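Local coordinates for protein apical membrane antigen AMA1 (PDB 4YIV) that takes part in host-cell invasion by Toxoplasma gondii as an essential microneme protein of the moving junction between parasite and host cell, at residues A[27-30]-A[31-35]; A[304-307]-A[308-312]. All coordinates share one frame; numbering follows the deposited sequence.

Contact 1 of 2, residues A[27-30]-A[31-35]. With CO (cobalt (II) ion), chain I; NAG (2-acetamido-2-deoxy-beta-D-glucopyranose), chain B.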
# COMPACT_ATOMS: atom_id res chain seq x y z
N PHE A 27 11.08 3.23 4.35
CA PHE A 27 10.06 4.26 4.31
C PHE A 27 10.10 5.09 3.05
O PHE A 27 9.26 5.97 2.85
CB PHE A 27 10.18 5.17 5.52
CG PHE A 27 9.94 4.45 6.81
CD1 PHE A 27 8.70 3.92 7.09
CD2 PHE A 27 10.97 4.25 7.73
CE1 PHE A 27 8.47 3.24 8.27
CE2 PHE A 27 10.75 3.57 8.90
CZ PHE A 27 9.50 3.07 9.18
N ASN A 28 11.08 4.84 2.19
CA ASN A 28 11.22 5.60 0.95
C ASN A 28 10.44 4.98 -0.18
O ASN A 28 10.95 4.22 -0.91
CB ASN A 28 12.68 5.82 0.57
CG ASN A 28 12.85 6.84 -0.55
OD1 ASN A 28 11.91 7.14 -1.24
ND2 ASN A 28 14.05 7.38 -0.70
N LEU A 29 9.19 5.35 -0.29
CA LEU A 29 8.33 4.79 -1.32
C LEU A 29 8.68 5.26 -2.72
O LEU A 29 8.29 4.65 -3.72
CB LEU A 29 6.88 5.13 -1.01
CG LEU A 29 6.38 4.46 0.27
CD1 LEU A 29 5.11 5.10 0.84
CD2 LEU A 29 6.11 2.93 -0.05
N THR A 30 9.42 6.35 -2.84
CA THR A 30 9.87 6.73 -4.18
C THR A 30 10.93 5.76 -4.73
O THR A 30 10.98 5.45 -5.92
CB THR A 30 10.46 8.16 -4.18
OG1 THR A 30 9.53 9.07 -3.57
CG2 THR A 30 10.72 8.60 -5.60
N HIS A 31 11.78 5.34 -3.80
CA HIS A 31 12.91 4.46 -4.05
C HIS A 31 12.52 3.03 -4.42
O HIS A 31 12.93 2.50 -5.42
CB HIS A 31 13.85 4.46 -2.82
CG HIS A 31 15.12 3.69 -3.01
ND1 HIS A 31 15.77 3.61 -4.23
CD2 HIS A 31 15.87 2.97 -2.14
CE1 HIS A 31 16.85 2.87 -4.10
NE2 HIS A 31 16.94 2.47 -2.85
N HIS A 32 11.71 2.41 -3.60
CA HIS A 32 11.37 1.00 -3.72
C HIS A 32 10.03 0.78 -4.42
O HIS A 32 9.90 0.01 -5.35
CB HIS A 32 11.37 0.43 -2.31
CG HIS A 32 12.62 0.76 -1.56
ND1 HIS A 32 12.64 1.10 -0.23
CD2 HIS A 32 13.90 0.80 -1.99
CE1 HIS A 32 13.89 1.33 0.14
NE2 HIS A 32 14.67 1.13 -0.90
N HIS A 33 9.01 1.48 -3.95
CA HIS A 33 7.67 1.22 -4.53
C HIS A 33 7.57 1.73 -5.97
O HIS A 33 7.14 1.00 -6.87
CB HIS A 33 6.54 1.84 -3.67
CG HIS A 33 5.17 1.60 -4.22
ND1 HIS A 33 4.60 0.34 -4.29
CD2 HIS A 33 4.24 2.45 -4.74
CE1 HIS A 33 3.40 0.43 -4.83
NE2 HIS A 33 3.15 1.70 -5.11
N GLN A 34 7.93 3.01 -6.17
CA GLN A 34 8.20 3.59 -7.49
C GLN A 34 6.97 3.79 -8.40
O GLN A 34 7.11 3.96 -9.61
CB GLN A 34 9.24 2.74 -8.25
CG GLN A 34 10.60 2.81 -7.64
CD GLN A 34 11.58 1.97 -8.40
OE1 GLN A 34 11.79 0.81 -8.10
NE2 GLN A 34 12.18 2.56 -9.43
N SER A 35 5.78 3.82 -7.82
CA SER A 35 4.58 3.98 -8.62
C SER A 35 3.47 4.58 -7.78
O SER A 35 3.67 4.84 -6.60
CB SER A 35 4.15 2.63 -9.19
OG SER A 35 3.27 2.80 -10.29
CO CO I . 17.35 1.13 -1.86
C1 NAG B . 14.43 8.51 -1.57
C2 NAG B . 15.56 9.49 -1.27
C3 NAG B . 15.83 10.41 -2.46
C4 NAG B . 16.02 9.59 -3.72
C5 NAG B . 14.82 8.66 -3.92
C6 NAG B . 15.00 7.81 -5.17
C7 NAG B . 15.45 9.81 1.13
C8 NAG B . 14.95 10.67 2.25
N2 NAG B . 15.25 10.28 -0.10
O3 NAG B . 17.00 11.19 -2.21
O4 NAG B . 16.14 10.46 -4.85
O5 NAG B . 14.67 7.81 -2.79
O6 NAG B . 16.09 6.90 -4.98
O7 NAG B . 16.01 8.74 1.33
O HOH W 1 19.29 2.63 -1.49
O HOH W 2 18.97 0.88 -3.15
O HOH W 3 16.97 -0.70 -2.90

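Contact 2 of 2, residues A[304-307]-A[308-312]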
# COMPACT_ATOMS: atom_id res chain seq x y z
N TYR A 304 -0.53 12.08 16.62
CA TYR A 304 0.09 12.58 17.85
C TYR A 304 -0.97 13.32 18.63
O TYR A 304 -2.08 13.51 18.15
CB TYR A 304 1.29 13.48 17.56
CG TYR A 304 0.94 14.81 16.91
CD1 TYR A 304 0.56 14.89 15.58
CD2 TYR A 304 1.01 15.99 17.63
CE1 TYR A 304 0.24 16.09 14.99
CE2 TYR A 304 0.70 17.20 17.06
CZ TYR A 304 0.31 17.26 15.74
OH TYR A 304 0.01 18.48 15.18
N VAL A 305 -0.62 13.73 19.85
CA VAL A 305 -1.55 14.41 20.72
C VAL A 305 -0.99 15.80 20.97
O VAL A 305 0.16 15.96 21.38
CB VAL A 305 -1.75 13.67 22.04
CG1 VAL A 305 -2.67 14.46 22.96
CG2 VAL A 305 -2.34 12.30 21.76
N ASP A 306 -1.80 16.80 20.64
CA ASP A 306 -1.39 18.19 20.74
C ASP A 306 -1.32 18.56 22.23
O ASP A 306 -1.89 17.88 23.08
CB ASP A 306 -2.39 19.07 19.98
CG ASP A 306 -1.85 20.45 19.68
OD1 ASP A 306 -0.70 20.57 19.18
OD2 ASP A 306 -2.59 21.43 19.94
N THR A 307 -0.61 19.65 22.54
CA THR A 307 -0.44 20.09 23.93
C THR A 307 -1.80 20.25 24.63
O THR A 307 -1.91 20.09 25.85
CB THR A 307 0.34 21.42 23.99
OG1 THR A 307 -0.43 22.44 23.35
CG2 THR A 307 1.70 21.29 23.29
N THR A 308 -2.83 20.55 23.85
CA THR A 308 -4.17 20.74 24.38
C THR A 308 -4.92 19.43 24.53
O THR A 308 -6.09 19.43 24.90
CB THR A 308 -4.99 21.64 23.46
OG1 THR A 308 -5.14 21.00 22.18
CG2 THR A 308 -4.29 23.00 23.28
N GLY A 309 -4.27 18.32 24.22
CA GLY A 309 -4.88 17.00 24.37
C GLY A 309 -5.70 16.51 23.18
O GLY A 309 -6.26 15.42 23.25
N GLU A 310 -5.79 17.30 22.11
CA GLU A 310 -6.53 16.88 20.91
C GLU A 310 -5.69 15.92 20.04
O GLU A 310 -4.50 16.16 19.82
CB GLU A 310 -6.92 18.10 20.06
CG GLU A 310 -7.46 19.31 20.81
CD GLU A 310 -7.41 20.59 19.97
OE1 GLU A 310 -8.41 20.87 19.27
OE2 GLU A 310 -6.37 21.30 19.99
N GLY A 311 -6.30 14.85 19.55
CA GLY A 311 -5.60 13.97 18.62
C GLY A 311 -5.45 14.70 17.29
O GLY A 311 -6.40 15.33 16.82
N LYS A 312 -4.26 14.64 16.69
CA LYS A 312 -4.02 15.27 15.39
C LYS A 312 -3.25 14.35 14.44
O LYS A 312 -2.61 13.38 14.86
CB LYS A 312 -3.27 16.60 15.59
CG LYS A 312 -4.19 17.64 16.25
CD LYS A 312 -3.57 19.00 16.32
CE LYS A 312 -4.57 20.04 16.85
NZ LYS A 312 -3.93 21.38 16.83

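Contact 1 of 2, residues A[27-30]-A[31-35]
Asn28 and His31 meet across a short turn in the loop after helix 18-25, where an inverse gamma turn centred on Asn28 leads into a few residues of helical backbone. With its CG anti to the backbone N (chi1 -168°), Asn28 folds its carboxamide over the turn, and OD1 accepts His31 N at 3.1 Å. That donor stands well above the carbonyl plane, not on a lone pair. Asn28 O adds weak bonds to His31 N and His32 N.

The inner side is the tight one. Leu29 CD2 packs on His33 CB at 3.8 Å, while the buried His33 imidazole bonds beyond the turn to Gly36 O and Cys59 N. Tyr300 OH holds the Leu29 backbone N.

The other side is looser: sugar, metal and waters border it, and His31 is only partly exposed. Here Asn28 ND2 carries the N-linked NAG, whose O6 lies 3.4 Å from His31 ND1. His31 NE2 binds a cobalt ion whose shell is completed by Glu25 and three waters; His32 NE2, hydrogen-bonded to Glu25, lies beside it, the metal in its ring plane. At the far end, Gln34 N donates to Leu29 O over 3.0 Å, nearly straight at 175°.

Contact 2 of 2, residues A[304-307]-A[308-312]
Tyr304 and Lys312 pair near the tip of a beta hairpin, strands 300-305 and 311-316, which turns in a type I turn from Asp306 to Gly309 followed by a G1 beta bulge.

Backbone bonds set the frame. Tyr304 and Lys312 form an antiparallel hydrogen-bonded pair, Tyr304 N reaching Lys312 O at 3.0 Å and Lys312 N reaching Tyr304 O at 2.9 Å. Val305 and Gly311 follow as a non-hydrogen-bonded pair. Closer to the tip, Asp306 N donates to Glu310 O in a nearly linear bond (176°), and Gly309 N closes the turn on Asp306 O at 2.7 Å. Gly309 has a positive phi of 86°, as this bulge requires.

Nonpolar contacts lie on both faces. Tyr304 CG sits between its backbone N and carbonyl carbon (chi1 68°), which swings the ring across the hairpin until CE1 is 3.6 Å from Lys312 CB; both side chains also rest on Ile257 of strand 256-259. On the face of Val305, its CG1 touches Gly309 CA at 3.7 Å.

Charged groups gather toward the tip, on the side where the Lys312 chain runs. The extended Lys312 chain passes Asp306 CB and brings NZ to 3.4 Å from Asp306 OD2, a salt bridge with a weak hydrogen bond. Lys312 NZ also lies 4.0 Å from Glu310 OE2, a long salt bridge. Glu310 OE2 accepts Thr308 OG1 on its anti side, while OE1 pairs with Arg259. Since Asp306 OD2 and Glu310 OE2 approach to 3.8 Å, the cations of Lys312 and Arg259 would be expected to offset the repulsion between the two carboxylates.

In the fold
The two contacts sit in different settings: contact 1 is a partly buried loop turn with its centre about 11 Å from that of the chain, contact 2 a surface hairpin tip, its centre about 27 Å out. Their centres are 30 Å apart and their nearest atoms about 15 Å, yet strand 300-305 links them: Tyr300, its first residue, bonds through its hydroxyl to the loop of contact 1, while the strand's end forms contact 2. The sheet probably belongs to the second PAN-like domain of the ectodomain. In contact 1 an asparagine carries a glycan and histidines lie at a metal, one binding it directly; in contact 2 regular strand pairing carries a salt-bridge network.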